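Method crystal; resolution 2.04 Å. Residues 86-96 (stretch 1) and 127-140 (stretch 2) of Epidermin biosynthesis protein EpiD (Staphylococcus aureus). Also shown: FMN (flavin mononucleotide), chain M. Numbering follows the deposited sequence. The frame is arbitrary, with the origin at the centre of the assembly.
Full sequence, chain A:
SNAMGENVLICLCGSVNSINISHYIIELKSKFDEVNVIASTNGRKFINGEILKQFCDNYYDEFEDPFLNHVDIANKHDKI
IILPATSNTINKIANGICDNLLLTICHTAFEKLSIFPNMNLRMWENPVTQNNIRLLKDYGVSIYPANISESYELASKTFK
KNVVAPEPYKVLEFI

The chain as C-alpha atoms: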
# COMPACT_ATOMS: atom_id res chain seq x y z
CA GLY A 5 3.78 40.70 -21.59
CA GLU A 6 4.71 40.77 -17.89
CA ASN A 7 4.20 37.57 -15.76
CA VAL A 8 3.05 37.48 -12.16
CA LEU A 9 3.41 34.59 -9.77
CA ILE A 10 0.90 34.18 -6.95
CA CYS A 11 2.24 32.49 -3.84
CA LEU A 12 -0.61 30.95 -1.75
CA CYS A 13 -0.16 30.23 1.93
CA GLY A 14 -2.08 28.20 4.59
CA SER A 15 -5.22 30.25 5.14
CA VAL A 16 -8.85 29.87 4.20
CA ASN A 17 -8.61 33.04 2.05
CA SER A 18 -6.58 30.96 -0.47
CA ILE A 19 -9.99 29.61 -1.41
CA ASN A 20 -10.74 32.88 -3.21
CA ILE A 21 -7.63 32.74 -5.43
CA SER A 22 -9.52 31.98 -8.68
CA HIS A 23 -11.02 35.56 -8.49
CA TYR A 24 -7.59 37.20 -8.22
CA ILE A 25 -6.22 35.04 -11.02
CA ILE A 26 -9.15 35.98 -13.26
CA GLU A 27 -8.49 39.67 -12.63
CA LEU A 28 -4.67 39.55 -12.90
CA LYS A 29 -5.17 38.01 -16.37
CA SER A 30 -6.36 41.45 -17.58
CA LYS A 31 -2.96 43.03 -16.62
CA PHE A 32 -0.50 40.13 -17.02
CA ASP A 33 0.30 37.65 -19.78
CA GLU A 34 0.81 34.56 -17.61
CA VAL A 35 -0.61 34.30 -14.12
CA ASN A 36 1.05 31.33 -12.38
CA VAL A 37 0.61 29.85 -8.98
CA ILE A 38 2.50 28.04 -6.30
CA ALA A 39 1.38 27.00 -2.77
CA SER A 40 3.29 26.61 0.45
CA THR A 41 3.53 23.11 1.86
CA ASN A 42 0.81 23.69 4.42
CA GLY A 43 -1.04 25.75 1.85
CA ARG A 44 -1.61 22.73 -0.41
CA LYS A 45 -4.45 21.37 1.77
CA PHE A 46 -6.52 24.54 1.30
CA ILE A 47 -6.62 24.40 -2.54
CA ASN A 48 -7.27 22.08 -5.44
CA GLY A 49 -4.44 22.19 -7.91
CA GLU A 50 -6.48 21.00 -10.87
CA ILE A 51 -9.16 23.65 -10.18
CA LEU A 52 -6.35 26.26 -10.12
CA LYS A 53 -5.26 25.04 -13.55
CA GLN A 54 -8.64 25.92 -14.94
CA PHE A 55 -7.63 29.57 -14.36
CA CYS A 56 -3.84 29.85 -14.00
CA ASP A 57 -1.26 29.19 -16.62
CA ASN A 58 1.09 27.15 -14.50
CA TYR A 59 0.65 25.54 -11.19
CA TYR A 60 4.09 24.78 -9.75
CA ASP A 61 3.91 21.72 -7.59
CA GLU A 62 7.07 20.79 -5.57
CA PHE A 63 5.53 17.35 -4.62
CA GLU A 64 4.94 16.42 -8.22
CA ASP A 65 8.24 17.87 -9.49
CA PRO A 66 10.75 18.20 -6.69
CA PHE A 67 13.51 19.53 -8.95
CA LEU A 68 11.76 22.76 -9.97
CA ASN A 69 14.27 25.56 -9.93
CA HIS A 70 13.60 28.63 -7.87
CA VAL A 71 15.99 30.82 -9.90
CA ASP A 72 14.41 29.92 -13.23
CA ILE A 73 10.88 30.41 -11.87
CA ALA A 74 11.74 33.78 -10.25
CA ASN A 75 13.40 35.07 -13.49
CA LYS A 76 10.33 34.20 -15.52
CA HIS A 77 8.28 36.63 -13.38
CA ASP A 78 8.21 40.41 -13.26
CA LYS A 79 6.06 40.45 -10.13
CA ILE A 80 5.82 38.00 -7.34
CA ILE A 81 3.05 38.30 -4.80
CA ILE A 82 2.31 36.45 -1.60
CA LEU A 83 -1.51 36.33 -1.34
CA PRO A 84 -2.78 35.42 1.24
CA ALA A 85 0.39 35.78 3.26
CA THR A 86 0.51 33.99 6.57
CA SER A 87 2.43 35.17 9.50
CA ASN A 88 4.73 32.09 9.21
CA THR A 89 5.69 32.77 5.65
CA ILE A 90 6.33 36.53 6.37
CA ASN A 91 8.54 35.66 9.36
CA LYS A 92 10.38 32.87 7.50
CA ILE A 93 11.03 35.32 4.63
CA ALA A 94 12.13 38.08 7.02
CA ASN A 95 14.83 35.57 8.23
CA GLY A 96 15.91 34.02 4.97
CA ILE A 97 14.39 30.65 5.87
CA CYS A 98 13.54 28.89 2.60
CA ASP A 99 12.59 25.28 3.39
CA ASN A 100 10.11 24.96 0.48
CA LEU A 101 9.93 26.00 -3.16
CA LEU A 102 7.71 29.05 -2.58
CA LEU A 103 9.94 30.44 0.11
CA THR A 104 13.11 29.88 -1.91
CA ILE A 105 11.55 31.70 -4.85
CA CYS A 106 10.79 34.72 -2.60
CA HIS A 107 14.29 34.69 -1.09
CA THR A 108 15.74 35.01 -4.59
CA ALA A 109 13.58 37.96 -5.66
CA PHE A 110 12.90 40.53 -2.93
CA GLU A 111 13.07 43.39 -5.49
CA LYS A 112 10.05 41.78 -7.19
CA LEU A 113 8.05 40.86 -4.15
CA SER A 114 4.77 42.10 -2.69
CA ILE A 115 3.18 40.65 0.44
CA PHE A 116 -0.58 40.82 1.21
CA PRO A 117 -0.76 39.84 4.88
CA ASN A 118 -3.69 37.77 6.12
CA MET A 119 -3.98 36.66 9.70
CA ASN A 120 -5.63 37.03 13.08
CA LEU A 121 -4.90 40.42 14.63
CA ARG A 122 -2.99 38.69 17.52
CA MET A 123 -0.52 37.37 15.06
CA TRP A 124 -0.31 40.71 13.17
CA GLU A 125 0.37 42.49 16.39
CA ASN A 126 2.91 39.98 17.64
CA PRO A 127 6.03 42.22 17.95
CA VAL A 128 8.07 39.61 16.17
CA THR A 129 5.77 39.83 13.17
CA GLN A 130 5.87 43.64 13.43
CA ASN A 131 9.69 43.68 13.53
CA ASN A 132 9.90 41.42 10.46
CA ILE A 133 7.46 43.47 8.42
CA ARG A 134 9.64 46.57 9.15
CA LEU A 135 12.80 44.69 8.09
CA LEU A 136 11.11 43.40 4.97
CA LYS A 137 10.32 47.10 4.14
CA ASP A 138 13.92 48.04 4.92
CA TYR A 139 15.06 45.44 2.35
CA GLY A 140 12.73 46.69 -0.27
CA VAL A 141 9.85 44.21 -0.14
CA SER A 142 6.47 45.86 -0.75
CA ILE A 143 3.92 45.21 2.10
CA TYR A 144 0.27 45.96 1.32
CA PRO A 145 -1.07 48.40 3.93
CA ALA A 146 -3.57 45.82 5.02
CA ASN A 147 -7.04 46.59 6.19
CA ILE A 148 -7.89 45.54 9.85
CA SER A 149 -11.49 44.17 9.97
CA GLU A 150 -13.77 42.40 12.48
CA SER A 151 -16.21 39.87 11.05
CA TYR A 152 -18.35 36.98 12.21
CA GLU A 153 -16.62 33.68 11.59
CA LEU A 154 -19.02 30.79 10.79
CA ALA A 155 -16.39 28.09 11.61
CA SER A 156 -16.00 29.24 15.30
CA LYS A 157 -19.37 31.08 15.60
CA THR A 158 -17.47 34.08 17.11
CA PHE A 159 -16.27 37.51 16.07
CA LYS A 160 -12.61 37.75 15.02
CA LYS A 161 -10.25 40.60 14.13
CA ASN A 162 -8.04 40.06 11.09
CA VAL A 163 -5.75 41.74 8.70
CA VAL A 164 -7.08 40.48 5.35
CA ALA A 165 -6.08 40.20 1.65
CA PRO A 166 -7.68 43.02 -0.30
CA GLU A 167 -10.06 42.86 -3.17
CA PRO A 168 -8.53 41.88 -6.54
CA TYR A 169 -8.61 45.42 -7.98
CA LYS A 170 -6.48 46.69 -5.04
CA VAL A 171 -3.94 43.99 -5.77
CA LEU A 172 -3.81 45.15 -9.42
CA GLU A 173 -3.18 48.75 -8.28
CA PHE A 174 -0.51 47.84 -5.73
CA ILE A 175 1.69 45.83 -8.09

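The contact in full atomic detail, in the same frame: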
# COMPACT_ATOMS: atom_id res chain seq x y z
N THR A 86 0.53 34.35 5.18
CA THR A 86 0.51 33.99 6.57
C THR A 86 1.62 34.64 7.31
O THR A 86 2.68 34.99 6.74
CB THR A 86 0.72 32.47 6.77
OG1 THR A 86 1.92 32.04 6.09
CG2 THR A 86 -0.48 31.69 6.26
N SER A 87 1.39 34.77 8.62
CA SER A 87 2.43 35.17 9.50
C SER A 87 3.71 34.31 9.42
O SER A 87 4.83 34.86 9.42
CB SER A 87 1.90 35.15 10.92
OG SER A 87 2.77 35.85 11.73
N ASN A 88 3.57 32.97 9.32
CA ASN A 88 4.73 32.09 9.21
C ASN A 88 5.58 32.39 8.03
O ASN A 88 6.80 32.44 8.18
CB ASN A 88 4.28 30.61 9.14
CG ASN A 88 5.35 29.66 8.74
OD1 ASN A 88 6.22 29.36 9.51
ND2 ASN A 88 5.23 29.05 7.49
N THR A 89 4.95 32.44 6.82
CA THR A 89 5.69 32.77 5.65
C THR A 89 6.38 34.16 5.75
O THR A 89 7.56 34.27 5.44
CB THR A 89 4.83 32.61 4.41
OG1 THR A 89 4.58 31.21 4.17
CG2 THR A 89 5.47 33.24 3.19
N ILE A 90 5.72 35.18 6.28
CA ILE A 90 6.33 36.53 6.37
C ILE A 90 7.62 36.46 7.26
O ILE A 90 8.71 36.98 6.91
CB ILE A 90 5.27 37.56 6.87
CG1 ILE A 90 4.33 37.92 5.73
CG2 ILE A 90 5.88 38.85 7.52
CD1 ILE A 90 3.03 38.57 6.17
N ASN A 91 7.48 35.74 8.37
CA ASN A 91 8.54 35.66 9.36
C ASN A 91 9.70 34.72 8.88
O ASN A 91 10.89 34.93 9.20
CB ASN A 91 7.98 35.20 10.68
CG ASN A 91 7.05 36.19 11.29
OD1 ASN A 91 7.28 37.41 11.23
ND2 ASN A 91 5.95 35.70 11.84
N LYS A 92 9.35 33.69 8.13
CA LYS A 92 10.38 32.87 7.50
C LYS A 92 11.14 33.73 6.45
O LYS A 92 12.38 33.71 6.41
CB LYS A 92 9.80 31.61 6.85
CG LYS A 92 9.31 30.49 7.80
CD LYS A 92 9.73 29.15 7.38
CE LYS A 92 9.11 27.94 8.02
NZ LYS A 92 9.01 26.81 6.96
N ILE A 93 10.40 34.42 5.58
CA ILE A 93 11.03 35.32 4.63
C ILE A 93 11.88 36.41 5.31
O ILE A 93 13.00 36.63 4.89
CB ILE A 93 10.08 35.97 3.67
CG1 ILE A 93 9.37 34.89 2.82
CG2 ILE A 93 10.87 36.85 2.75
CD1 ILE A 93 8.16 35.39 2.14
N ALA A 94 11.38 37.04 6.38
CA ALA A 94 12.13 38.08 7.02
C ALA A 94 13.50 37.50 7.33
O ALA A 94 14.47 38.22 7.22
CB ALA A 94 11.43 38.62 8.30
N ASN A 95 13.58 36.20 7.67
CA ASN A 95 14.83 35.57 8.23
C ASN A 95 15.62 34.73 7.25
O ASN A 95 16.58 34.08 7.60
CB ASN A 95 14.46 34.71 9.42
CG ASN A 95 14.10 35.51 10.63
OD1 ASN A 95 15.00 36.05 11.30
ND2 ASN A 95 12.80 35.55 10.97
N GLY A 96 15.20 34.71 6.02
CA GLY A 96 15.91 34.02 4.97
C GLY A 96 15.73 32.54 4.99
O GLY A 96 16.47 31.82 4.30
N PRO A 127 4.89 41.34 18.28
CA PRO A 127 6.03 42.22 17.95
C PRO A 127 7.08 41.61 17.05
O PRO A 127 7.84 42.36 16.43
CB PRO A 127 6.69 42.53 19.29
CG PRO A 127 5.91 41.82 20.35
CD PRO A 127 4.84 40.96 19.69
N VAL A 128 7.14 40.28 17.01
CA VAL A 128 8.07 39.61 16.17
C VAL A 128 7.60 39.86 14.77
O VAL A 128 8.38 40.33 13.96
CB VAL A 128 8.14 38.12 16.49
CG1 VAL A 128 9.09 37.45 15.52
CG2 VAL A 128 8.71 37.99 18.05
N THR A 129 6.31 39.60 14.51
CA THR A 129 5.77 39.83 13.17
C THR A 129 5.93 41.31 12.79
O THR A 129 6.31 41.64 11.67
CB THR A 129 4.31 39.39 13.06
OG1 THR A 129 4.20 38.04 13.49
CG2 THR A 129 3.81 39.49 11.59
N GLN A 130 5.72 42.21 13.74
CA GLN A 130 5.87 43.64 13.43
C GLN A 130 7.31 44.00 13.15
O GLN A 130 7.56 44.91 12.41
CB GLN A 130 5.37 44.54 14.59
CG GLN A 130 3.87 44.66 14.73
CD GLN A 130 3.49 45.22 16.10
OE1 GLN A 130 4.31 45.24 17.03
NE2 GLN A 130 2.26 45.70 16.22
N ASN A 131 8.28 43.37 13.80
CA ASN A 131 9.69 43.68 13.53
C ASN A 131 10.12 43.21 12.10
O ASN A 131 10.91 43.85 11.41
CB ASN A 131 10.55 42.93 14.48
CG ASN A 131 10.42 43.41 15.89
OD1 ASN A 131 9.85 44.46 16.15
ND2 ASN A 131 10.95 42.65 16.81
N ASN A 132 9.61 42.04 11.75
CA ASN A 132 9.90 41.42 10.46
C ASN A 132 9.30 42.14 9.30
O ASN A 132 9.92 42.24 8.25
CB ASN A 132 9.49 39.94 10.51
CG ASN A 132 10.50 39.08 11.24
OD1 ASN A 132 11.62 39.50 11.43
ND2 ASN A 132 10.11 37.85 11.64
N ILE A 133 8.06 42.61 9.43
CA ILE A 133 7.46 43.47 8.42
C ILE A 133 8.29 44.74 8.17
O ILE A 133 8.55 45.08 7.02
CB ILE A 133 6.02 43.85 8.78
CG1 ILE A 133 5.08 42.66 8.56
CG2 ILE A 133 5.55 45.11 8.00
CD1 ILE A 133 4.71 42.36 7.02
N ARG A 134 8.79 45.39 9.25
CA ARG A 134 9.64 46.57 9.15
C ARG A 134 10.96 46.32 8.44
O ARG A 134 11.38 47.15 7.63
CB ARG A 134 9.97 47.12 10.56
CG ARG A 134 8.80 47.64 11.36
CD ARG A 134 9.30 48.43 12.59
NE ARG A 134 9.55 47.58 13.77
CZ ARG A 134 8.68 47.37 14.77
NH1 ARG A 134 7.46 47.93 14.77
NH2 ARG A 134 9.02 46.59 15.77
N LEU A 135 11.61 45.20 8.79
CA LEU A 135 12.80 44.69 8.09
C LEU A 135 12.52 44.35 6.62
O LEU A 135 13.29 44.65 5.70
CB LEU A 135 13.23 43.40 8.76
CG LEU A 135 14.52 43.25 9.54
CD1 LEU A 135 14.71 44.25 10.70
CD2 LEU A 135 14.63 41.74 10.01
N LEU A 136 11.43 43.68 6.37
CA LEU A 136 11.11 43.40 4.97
C LEU A 136 11.02 44.72 4.17
O LEU A 136 11.60 44.85 3.06
CB LEU A 136 9.87 42.53 4.88
CG LEU A 136 10.06 41.04 5.23
CD1 LEU A 136 8.66 40.32 5.25
CD2 LEU A 136 11.00 40.28 4.21
N LYS A 137 10.38 45.73 4.76
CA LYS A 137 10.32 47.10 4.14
C LYS A 137 11.69 47.66 3.97
O LYS A 137 12.05 48.06 2.88
CB LYS A 137 9.47 48.08 4.96
CG LYS A 137 8.02 47.67 5.10
CD LYS A 137 7.20 48.58 6.00
CE LYS A 137 5.72 48.22 5.90
NZ LYS A 137 4.96 48.87 7.01
N ASP A 138 12.50 47.65 5.04
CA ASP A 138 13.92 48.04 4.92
C ASP A 138 14.64 47.39 3.68
O ASP A 138 15.44 48.02 3.03
CB ASP A 138 14.72 47.68 6.18
CG ASP A 138 14.34 48.50 7.39
OD1 ASP A 138 13.48 49.40 7.34
OD2 ASP A 138 14.93 48.22 8.45
N TYR A 139 14.35 46.14 3.39
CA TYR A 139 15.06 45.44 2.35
C TYR A 139 14.38 45.51 1.03
O TYR A 139 14.75 44.79 0.10
CB TYR A 139 15.19 43.98 2.68
CG TYR A 139 15.78 43.63 4.01
CD1 TYR A 139 16.89 44.28 4.51
CD2 TYR A 139 15.27 42.56 4.71
CE1 TYR A 139 17.42 43.89 5.73
CE2 TYR A 139 15.79 42.17 5.89
CZ TYR A 139 16.86 42.81 6.39
OH TYR A 139 17.30 42.32 7.57
N GLY A 140 13.33 46.31 0.98
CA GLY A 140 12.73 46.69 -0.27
C GLY A 140 11.62 45.80 -0.72
O GLY A 140 11.25 45.85 -1.90
N1 FMN M . -2.28 31.44 9.45
C2 FMN M . -2.15 32.74 9.03
O2 FMN M . -1.10 33.34 9.23
N3 FMN M . -3.19 33.38 8.44
C4 FMN M . -4.38 32.75 8.23
O4 FMN M . -5.25 33.40 7.71
C4A FMN M . -4.55 31.43 8.65
N5 FMN M . -5.73 30.74 8.46
C5A FMN M . -5.82 29.44 8.83
C6 FMN M . -7.03 28.77 8.68
C7 FMN M . -7.13 27.44 9.06
C7M FMN M . -8.39 26.66 8.89
C8 FMN M . -6.01 26.81 9.62
C8M FMN M . -6.07 25.38 10.11
C9 FMN M . -4.83 27.49 9.82
C9A FMN M . -4.72 28.81 9.42
N10 FMN M . -3.53 29.50 9.65
C10 FMN M . -3.46 30.79 9.25
C1' FMN M . -2.30 28.89 10.27
C2' FMN M . -1.26 28.56 9.21
O2' FMN M . -1.86 27.78 8.15
C3' FMN M . -0.14 27.89 9.92
O3' FMN M . 0.52 28.80 10.83
C4' FMN M . 0.87 27.32 8.93
O4' FMN M . 2.01 26.81 9.61
C5' FMN M . 1.43 28.33 7.98
O5' FMN M . 2.15 27.61 7.01
P FMN M . 2.59 28.28 5.62
O1P FMN M . 3.75 27.49 5.11
O2P FMN M . 2.97 29.71 5.88
O3P FMN M . 1.64 28.18 4.50
O HOH W 1 12.55 37.26 13.50

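Leu136 forms the apolar centre of the contact between helix 87-94 and helix 127-138, whose axes cross at 53° and approach to 9.1 Å. Its CA-to-CB bond points toward the first helix, and its branched end meets three residues there: CD1 lies 3.9 Å from Ile90 CG2, CD2 lies 3.7 Å from Ile93 CG2, and CG lies 4.1 Å from Ala94 CB. Ile133 extends this patch, its CD1 3.7 Å from Ile90 CG2; such branched aliphatic chains fill the space between helices without bringing polar groups that need partners.

Ala94 stands where the backbones come nearest, its CA 5.3 Å from Asn132 CA. The CA-to-CB bond of Ala94 points toward the partner helix, and Ala94 CB already lies 3.1 Å from Asn132 CG, so a small side chain suits this tight place.

Beyond it the contact turns polar. An amide can both donate and accept, and Asn91 does so: its OD1 accepts a hydrogen bond from Asn132 ND2 (2.9 Å, nearly straight at 165°), while its ND2 donates a weak one to Thr129 OG1 at 3.4 Å. Asn132 ND2 also donates to a water, 3.1 Å from the water oxygen, which accepts equally from Asn95 ND2 at 3.1 Å and so bridges the two stretches. Asn95 ND2 further donates to Asn91 O at 2.7 Å, linking Asn95 to the backbone of Asn91, whose side chain takes part in the network.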